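Local coordinates for DotI (Legionella pneumophila, PDB 3WZ4), which is a component of an inner-membrane complex essential for type IVB secretion, represented here by its periplasmic domain, at residues W13-Q16 with A17-A21; F26-Y29 with R30-Q34; E43-D46 with Q47-A51. All coordinates share one frame; numbering follows the deposited sequence.

Contact 1: residues W13-Q16 with A17-A21; sequences WANQ and AAIAA
Four backbone hydrogen bonds, each reaching back four residues, tie Ala17-Ala21 to Trp13-Gln16. Ala20 N donates to Gln16 O at 2.9 Å, arriving nearly in line with the carbonyl, and Ala17 N reaches Trp13 O at 3.0 Å within the plane of the peptide carbonyl. Ala18 N to Ala14 O and Ile19 N to Asn15 O complete the run, each donor tilted some 26° to 27° from the plane of its own acceptor carbonyl. This is one regular alpha helix, part of helix 7-21, which packs on the antiparallel sheet of a domain assigned to the NTF2 clan. Ala14 and Ala18 face strands 87-101 and 106-119, touching Val92, Met94, Met115 and Ile117; Trp13 reaches Ile129 and Ile131 and meets the ring of Phe39. Within the helix the main side-chain meeting is between Asn15 and Ile19, which run alongside each other and point the same way. Asn15 turns its CG away from its own backbone N (chi1 -173°), bringing OD1 to 3.4 Å from Ile19 CG1. That same methylene rests 3.1 Å from Asn15 O, while Ala20 CB sits 3.3 Å from Gln16 O.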
loop_
_atom_site.group_PDB
_atom_site.type_symbol
_atom_site.label_atom_id
_atom_site.label_comp_id
_atom_site.label_asym_id
_atom_site.label_seq_id
_atom_site.Cartn_x
_atom_site.Cartn_y
_atom_site.Cartn_z
ATOM N N TRP A 13 -10.085 4.419 -0.521
ATOM C CA TRP A 13 -8.915 4.504 -1.383
ATOM C C TRP A 13 -7.682 3.873 -0.729
ATOM O O TRP A 13 -6.947 3.119 -1.372
ATOM C CB TRP A 13 -8.643 5.963 -1.739
ATOM C CG TRP A 13 -7.555 6.162 -2.744
ATOM C CD1 TRP A 13 -7.683 6.150 -4.103
ATOM C CD2 TRP A 13 -6.173 6.424 -2.474
ATOM N NE1 TRP A 13 -6.464 6.381 -4.696
ATOM C CE2 TRP A 13 -5.522 6.555 -3.717
ATOM C CE3 TRP A 13 -5.424 6.558 -1.301
ATOM C CZ2 TRP A 13 -4.158 6.812 -3.820
ATOM C CZ3 TRP A 13 -4.068 6.813 -1.407
ATOM C CH2 TRP A 13 -3.450 6.938 -2.658
ATOM N N ALA A 14 -7.458 4.188 0.543
ATOM C CA ALA A 14 -6.329 3.634 1.286
ATOM C C ALA A 14 -6.439 2.114 1.378
ATOM O O ALA A 14 -5.435 1.402 1.330
ATOM C CB ALA A 14 -6.253 4.250 2.680
ATOM N N ASN A 15 -7.668 1.629 1.510
ATOM C CA ASN A 15 -7.944 0.200 1.521
ATOM C C ASN A 15 -7.485 -0.450 0.221
ATOM O O ASN A 15 -6.844 -1.498 0.235
ATOM C CB ASN A 15 -9.442 -0.043 1.728
ATOM C CG ASN A 15 -9.783 -1.511 1.917
ATOM O OD1 ASN A 15 -9.005 -2.395 1.560
ATOM N ND2 ASN A 15 -10.958 -1.776 2.479
ATOM N N GLN A 16 -7.812 0.184 -0.902
ATOM C CA GLN A 16 -7.426 -0.325 -2.215
ATOM C C GLN A 16 -5.910 -0.360 -2.371
ATOM O O GLN A 16 -5.347 -1.360 -2.818
ATOM C CB GLN A 16 -8.023 0.542 -3.325
ATOM C CG GLN A 16 -9.527 0.730 -3.241
ATOM C CD GLN A 16 -10.043 1.722 -4.271
ATOM O OE1 GLN A 16 -10.833 2.613 -3.953
ATOM N NE2 GLN A 16 -9.595 1.573 -5.513
ATOM N N ALA A 17 -5.257 0.739 -2.007
ATOM C CA ALA A 17 -3.812 0.861 -2.157
ATOM C C ALA A 17 -3.069 -0.186 -1.329
ATOM O O ALA A 17 -2.090 -0.778 -1.792
ATOM C CB ALA A 17 -3.351 2.273 -1.786
ATOM N N ALA A 18 -3.540 -0.407 -0.107
ATOM C CA ALA A 18 -2.926 -1.377 0.791
ATOM C C ALA A 18 -3.022 -2.785 0.214
ATOM O O ALA A 18 -2.037 -3.519 0.177
ATOM C CB ALA A 18 -3.576 -1.314 2.174
ATOM N N ILE A 19 -4.213 -3.151 -0.251
ATOM C CA ILE A 19 -4.433 -4.470 -0.832
ATOM C C ILE A 19 -3.623 -4.658 -2.114
ATOM O O ILE A 19 -3.017 -5.708 -2.330
ATOM C CB ILE A 19 -5.924 -4.716 -1.124
ATOM C CG1 ILE A 19 -6.747 -4.595 0.161
ATOM C CG2 ILE A 19 -6.128 -6.084 -1.765
ATOM C CD1 ILE A 19 -6.355 -5.591 1.234
ATOM N N ALA A 20 -3.613 -3.633 -2.961
ATOM C CA ALA A 20 -2.880 -3.692 -4.219
ATOM C C ALA A 20 -1.402 -3.995 -3.992
ATOM O O ALA A 20 -0.785 -4.735 -4.756
ATOM C CB ALA A 20 -3.046 -2.387 -4.987
ATOM N N ALA A 21 -0.838 -3.417 -2.937
ATOM C CA ALA A 21 0.570 -3.620 -2.617
ATOM C C ALA A 21 0.894 -5.079 -2.293
ATOM O O ALA A 21 2.038 -5.506 -2.412
ATOM C CB ALA A 21 0.985 -2.718 -1.465
#

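Contact 2: residues F26-Y29 with R30-Q34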
loop_
_atom_site.group_PDB
_atom_site.type_symbol
_atom_site.label_atom_id
_atom_site.label_comp_id
_atom_site.label_asym_id
_atom_site.label_seq_id
_atom_site.Cartn_x
_atom_site.Cartn_y
_atom_site.Cartn_z
ATOM N N PHE A 26 5.112 -14.223 -8.891
ATOM C CA PHE A 26 6.439 -14.400 -9.481
ATOM C C PHE A 26 6.486 -14.054 -10.970
ATOM O O PHE A 26 7.554 -13.802 -11.522
ATOM C CB PHE A 26 6.982 -15.819 -9.227
ATOM C CG PHE A 26 6.209 -16.913 -9.917
ATOM C CD1 PHE A 26 5.007 -17.367 -9.401
ATOM C CD2 PHE A 26 6.698 -17.500 -11.074
ATOM C CE1 PHE A 26 4.298 -18.376 -10.031
ATOM C CE2 PHE A 26 5.993 -18.514 -11.709
ATOM C CZ PHE A 26 4.791 -18.951 -11.186
ATOM N N VAL A 27 5.324 -14.021 -11.612
ATOM C CA VAL A 27 5.266 -13.710 -13.036
ATOM C C VAL A 27 5.028 -12.226 -13.312
ATOM O O VAL A 27 5.767 -11.608 -14.077
ATOM C CB VAL A 27 4.186 -14.541 -13.753
ATOM C CG1 VAL A 27 4.172 -14.222 -15.245
ATOM C CG2 VAL A 27 4.419 -16.021 -13.522
ATOM N N ASN A 28 4.008 -11.650 -12.681
ATOM C CA ASN A 28 3.574 -10.293 -13.023
ATOM C C ASN A 28 4.134 -9.163 -12.155
ATOM O O ASN A 28 3.739 -8.010 -12.311
ATOM C CB ASN A 28 2.041 -10.209 -13.044
ATOM C CG ASN A 28 1.425 -10.243 -11.653
ATOM O OD1 ASN A 28 2.129 -10.231 -10.646
ATOM N ND2 ASN A 28 0.098 -10.268 -11.597
ATOM N N TYR A 29 5.057 -9.484 -11.254
ATOM C CA TYR A 29 5.509 -8.514 -10.252
ATOM C C TYR A 29 5.926 -7.150 -10.815
ATOM O O TYR A 29 5.652 -6.118 -10.206
ATOM C CB TYR A 29 6.623 -9.098 -9.379
ATOM C CG TYR A 29 7.910 -9.374 -10.115
ATOM C CD1 TYR A 29 8.138 -10.605 -10.720
ATOM C CD2 TYR A 29 8.904 -8.406 -10.201
ATOM C CE1 TYR A 29 9.315 -10.863 -11.391
ATOM C CE2 TYR A 29 10.084 -8.656 -10.873
ATOM C CZ TYR A 29 10.284 -9.887 -11.463
ATOM O OH TYR A 29 11.459 -10.138 -12.131
ATOM N N ARG A 30 6.586 -7.139 -11.968
ATOM C CA ARG A 30 7.050 -5.881 -12.548
ATOM C C ARG A 30 5.894 -4.999 -13.033
ATOM O O ARG A 30 5.906 -3.785 -12.832
ATOM C CB ARG A 30 8.051 -6.135 -13.677
ATOM C CG ARG A 30 8.692 -4.868 -14.233
ATOM C CD ARG A 30 9.729 -5.190 -15.301
ATOM N NE ARG A 30 10.160 -4.004 -16.037
ATOM C CZ ARG A 30 11.283 -3.331 -15.794
ATOM N NH1 ARG A 30 12.107 -3.724 -14.830
ATOM N NH2 ARG A 30 11.587 -2.266 -16.524
ATOM N N ASP A 31 4.902 -5.615 -13.670
ATOM C CA ASP A 31 3.721 -4.894 -14.142
ATOM C C ASP A 31 2.917 -4.378 -12.961
ATOM O O ASP A 31 2.532 -3.209 -12.923
ATOM C CB ASP A 31 2.834 -5.809 -14.988
ATOM C CG ASP A 31 3.586 -6.457 -16.124
ATOM O OD1 ASP A 31 4.432 -5.775 -16.743
ATOM O OD2 ASP A 31 3.338 -7.653 -16.395
ATOM N N GLU A 32 2.657 -5.261 -12.001
ATOM C CA GLU A 32 1.913 -4.890 -10.805
ATOM C C GLU A 32 2.646 -3.815 -10.019
ATOM O O GLU A 32 2.042 -2.834 -9.596
ATOM C CB GLU A 32 1.648 -6.111 -9.926
ATOM C CG GLU A 32 0.631 -7.070 -10.511
ATOM C CD GLU A 32 -0.756 -6.465 -10.599
ATOM O OE1 GLU A 32 -1.315 -6.103 -9.542
ATOM O OE2 GLU A 32 -1.288 -6.346 -11.725
ATOM N N LEU A 33 3.947 -4.006 -9.825
ATOM C CA LEU A 33 4.775 -2.990 -9.187
ATOM C C LEU A 33 4.499 -1.625 -9.783
ATOM O O LEU A 33 4.127 -0.687 -9.080
ATOM C CB LEU A 33 6.262 -3.303 -9.373
ATOM C CG LEU A 33 7.193 -2.085 -9.254
ATOM C CD1 LEU A 33 7.170 -1.524 -7.836
ATOM C CD2 LEU A 33 8.620 -2.417 -9.681
ATOM N N GLN A 34 4.686 -1.530 -11.093
ATOM C CA GLN A 34 4.580 -0.241 -11.751
ATOM C C GLN A 34 3.153 0.306 -11.784
ATOM O O GLN A 34 2.964 1.522 -11.720
ATOM C CB GLN A 34 5.193 -0.278 -13.151
ATOM C CG GLN A 34 5.693 1.079 -13.596
ATOM C CD GLN A 34 6.364 1.837 -12.464
ATOM O OE1 GLN A 34 7.417 1.434 -11.968
ATOM N NE2 GLN A 34 5.749 2.933 -12.041
HETATM O O HOH W 1 7.296 -9.456 -13.904
HETATM O O HOH W 2 -1.356 -8.102 -13.675
#
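Val27 meets Arg30 through a water: its carbonyl O accepts a hydrogen bond from water 1 at 2.6 Å, and the same water accepts one from Arg30 N at 3.1 Å, so the water bridges the two backbones where the helix begins. Asn28 follows at the N-cap position, where its O takes the amide of Glu32 at 3.0 Å in an almost straight bond (N-H...O 176°). With chi1 at 73°, its CG stands between the backbone N and the carbonyl carbon, and the amide crosses the Glu32 chain, ND2 lying 3.4 Å from Glu32 CG. Amide and carboxylate planes are 26° apart, and water 2 joins them, giving a short bond to Glu32 OE2 (2.6 Å) and taking a weak one from ND2. Asn25 OD1 accepts the backbone N-H of both Val27 and Asn28. Tyr29 O accepts Leu33 N at 2.7 Å; its ring carries water 1 over one face, offset toward the rim, and its OH bonds Lys62 NZ. This is the N-terminal first turn of helix 29-35, following strand 24-25, with Asn28 at the N-cap position but making no side-chain capping bond.

Contact 3: residues E43-D46 with Q47-A51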
loop_
_atom_site.group_PDB
_atom_site.type_symbol
_atom_site.label_atom_id
_atom_site.label_comp_id
_atom_site.label_asym_id
_atom_site.label_seq_id
_atom_site.Cartn_x
_atom_site.Cartn_y
_atom_site.Cartn_z
ATOM N N GLU A 43 7.803 11.527 -3.067
ATOM C CA GLU A 43 8.581 10.991 -1.952
ATOM C C GLU A 43 8.041 9.646 -1.461
ATOM O O GLU A 43 8.789 8.823 -0.934
ATOM C CB GLU A 43 8.650 11.996 -0.797
ATOM C CG GLU A 43 7.331 12.225 -0.076
ATOM C CD GLU A 43 6.399 13.158 -0.827
ATOM O OE1 GLU A 43 6.806 13.681 -1.891
ATOM O OE2 GLU A 43 5.258 13.366 -0.351
ATOM N N GLY A 44 6.742 9.427 -1.638
ATOM C CA GLY A 44 6.128 8.177 -1.231
ATOM C C GLY A 44 6.620 7.013 -2.069
ATOM O O GLY A 44 6.856 5.917 -1.557
ATOM N N TRP A 45 6.783 7.257 -3.363
ATOM C CA TRP A 45 7.241 6.232 -4.294
ATOM C C TRP A 45 8.682 5.826 -3.996
ATOM O O TRP A 45 9.032 4.650 -4.069
ATOM C CB TRP A 45 7.101 6.731 -5.736
ATOM C CG TRP A 45 7.474 5.724 -6.789
ATOM C CD1 TRP A 45 8.439 5.858 -7.746
ATOM C CD2 TRP A 45 6.884 4.433 -6.993
ATOM N NE1 TRP A 45 8.487 4.732 -8.532
ATOM C CE2 TRP A 45 7.544 3.842 -8.090
ATOM C CE3 TRP A 45 5.866 3.720 -6.354
ATOM C CZ2 TRP A 45 7.215 2.573 -8.562
ATOM C CZ3 TRP A 45 5.542 2.461 -6.824
ATOM C CH2 TRP A 45 6.215 1.900 -7.918
ATOM N N ASP A 46 9.515 6.803 -3.650
ATOM C CA ASP A 46 10.899 6.524 -3.281
ATOM C C ASP A 46 10.974 5.654 -2.028
ATOM O O ASP A 46 11.737 4.689 -1.976
ATOM C CB ASP A 46 11.672 7.825 -3.057
ATOM C CG ASP A 46 11.932 8.578 -4.348
ATOM O OD1 ASP A 46 11.868 7.954 -5.429
ATOM O OD2 ASP A 46 12.213 9.792 -4.282
ATOM N N GLN A 47 10.178 6.001 -1.023
ATOM C CA GLN A 47 10.167 5.268 0.237
ATOM C C GLN A 47 9.601 3.863 0.050
ATOM O O GLN A 47 10.112 2.894 0.612
ATOM C CB GLN A 47 9.372 6.039 1.294
ATOM C CG GLN A 47 9.365 5.400 2.674
ATOM C CD GLN A 47 8.140 4.540 2.913
ATOM O OE1 GLN A 47 7.066 4.800 2.366
ATOM N NE2 GLN A 47 8.296 3.507 3.730
ATOM N N PHE A 48 8.544 3.755 -0.747
ATOM C CA PHE A 48 7.933 2.461 -1.024
ATOM C C PHE A 48 8.903 1.550 -1.768
ATOM O O PHE A 48 9.018 0.366 -1.451
ATOM C CB PHE A 48 6.643 2.639 -1.827
ATOM C CG PHE A 48 5.969 1.347 -2.197
ATOM C CD1 PHE A 48 5.261 0.624 -1.254
ATOM C CD2 PHE A 48 6.035 0.863 -3.493
ATOM C CE1 PHE A 48 4.635 -0.563 -1.596
ATOM C CE2 PHE A 48 5.413 -0.322 -3.839
ATOM C CZ PHE A 48 4.712 -1.036 -2.888
ATOM N N LEU A 49 9.600 2.104 -2.757
ATOM C CA LEU A 49 10.610 1.342 -3.487
ATOM C C LEU A 49 11.750 0.912 -2.568
ATOM O O LEU A 49 12.241 -0.211 -2.662
ATOM C CB LEU A 49 11.164 2.154 -4.662
ATOM C CG LEU A 49 10.263 2.259 -5.896
ATOM C CD1 LEU A 49 10.903 3.140 -6.953
ATOM C CD2 LEU A 49 9.965 0.879 -6.457
ATOM N N GLY A 50 12.166 1.812 -1.681
ATOM C CA GLY A 50 13.221 1.518 -0.727
ATOM C C GLY A 50 12.834 0.407 0.233
ATOM O O GLY A 50 13.655 -0.442 0.588
ATOM N N ALA A 51 11.575 0.414 0.658
ATOM C CA ALA A 51 11.069 -0.625 1.539
ATOM C C ALA A 51 11.059 -1.957 0.805
ATOM O O ALA A 51 11.315 -3.006 1.393
ATOM C CB ALA A 51 9.676 -0.272 2.029
HETATM O O HOH W 3 5.262 5.506 0.502
#
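With chi1 at -177°, Trp45 swings its CG away from its own backbone N, while Leu49 places CG opposite its carbonyl carbon (chi1 -76°), and the two side chains converge on one side of helix 42-54. The result is an i to i+4 CH-pi contact within a single alpha helix: Leu49 CD1 stands over a face of the indole, 3.7 Å from the centroid of the five-membered ring and 28° off its normal. The other methyl, CD2, reaches the six-membered part near CZ2, so the isopropyl fork spans the fused rings. Three residues along from Trp45, Phe48 contributes a looser aromatic neighbour. Its ring is nearly parallel to the indole but slid well aside, with little overlap, and the meeting narrows to Trp45 CZ3 and Phe48 CD2 at 3.7 Å. Phe48 has further ring partners, stacking on Phe40 and meeting Phe134 edge to face, while Trp45 and Leu49 both pack on Leu33 of helix 29-35. These apolar groups join helix 42-54 to helix 29-35, to Phe40 and to strand 129-138.

In the backbone, the amides of Gln47, Phe48, Leu49 and Gly50 donate to the carbonyls of Glu43, Gly44, Trp45 and Asp46, the usual alpha-helical pattern. Leu49 N meets Trp45 O at 2.9 Å, tying the same two residues whose side chains touch. Polar groups add to the link with strand 129-138: Glu43 directs OE2 to Ser132 OG, and Gln47 bends at chi2 and accepts the backbone N of Phe134 through OE1. Gly44 O, already holding Phe48 N, also accepts from water 3 at 2.6 Å, and this water makes its second bond to Gln47 OE1 at 2.7 Å.

Each contact lies within one continuous piece of chain, yet their settings differ. Contact 1 is partly buried, its centre about 5 Å from the centre of the chain, and turns small or apolar residues toward the sheet. Contacts 2 and 3 are surface contacts, their centres about 14 and 11 Å from that point. Contact 2 begins a helix and relies on waters and polar side chains; contact 3 lies within a helix and depends more on aromatic and aliphatic packing. The helices of contacts 2 and 3 follow each other in the chain and meet where Leu33 CD1 lies 3.9 Å from Leu49 CD2. Contact 1 touches contact 3 through Ala21 and Phe48, but does not touch contact 2.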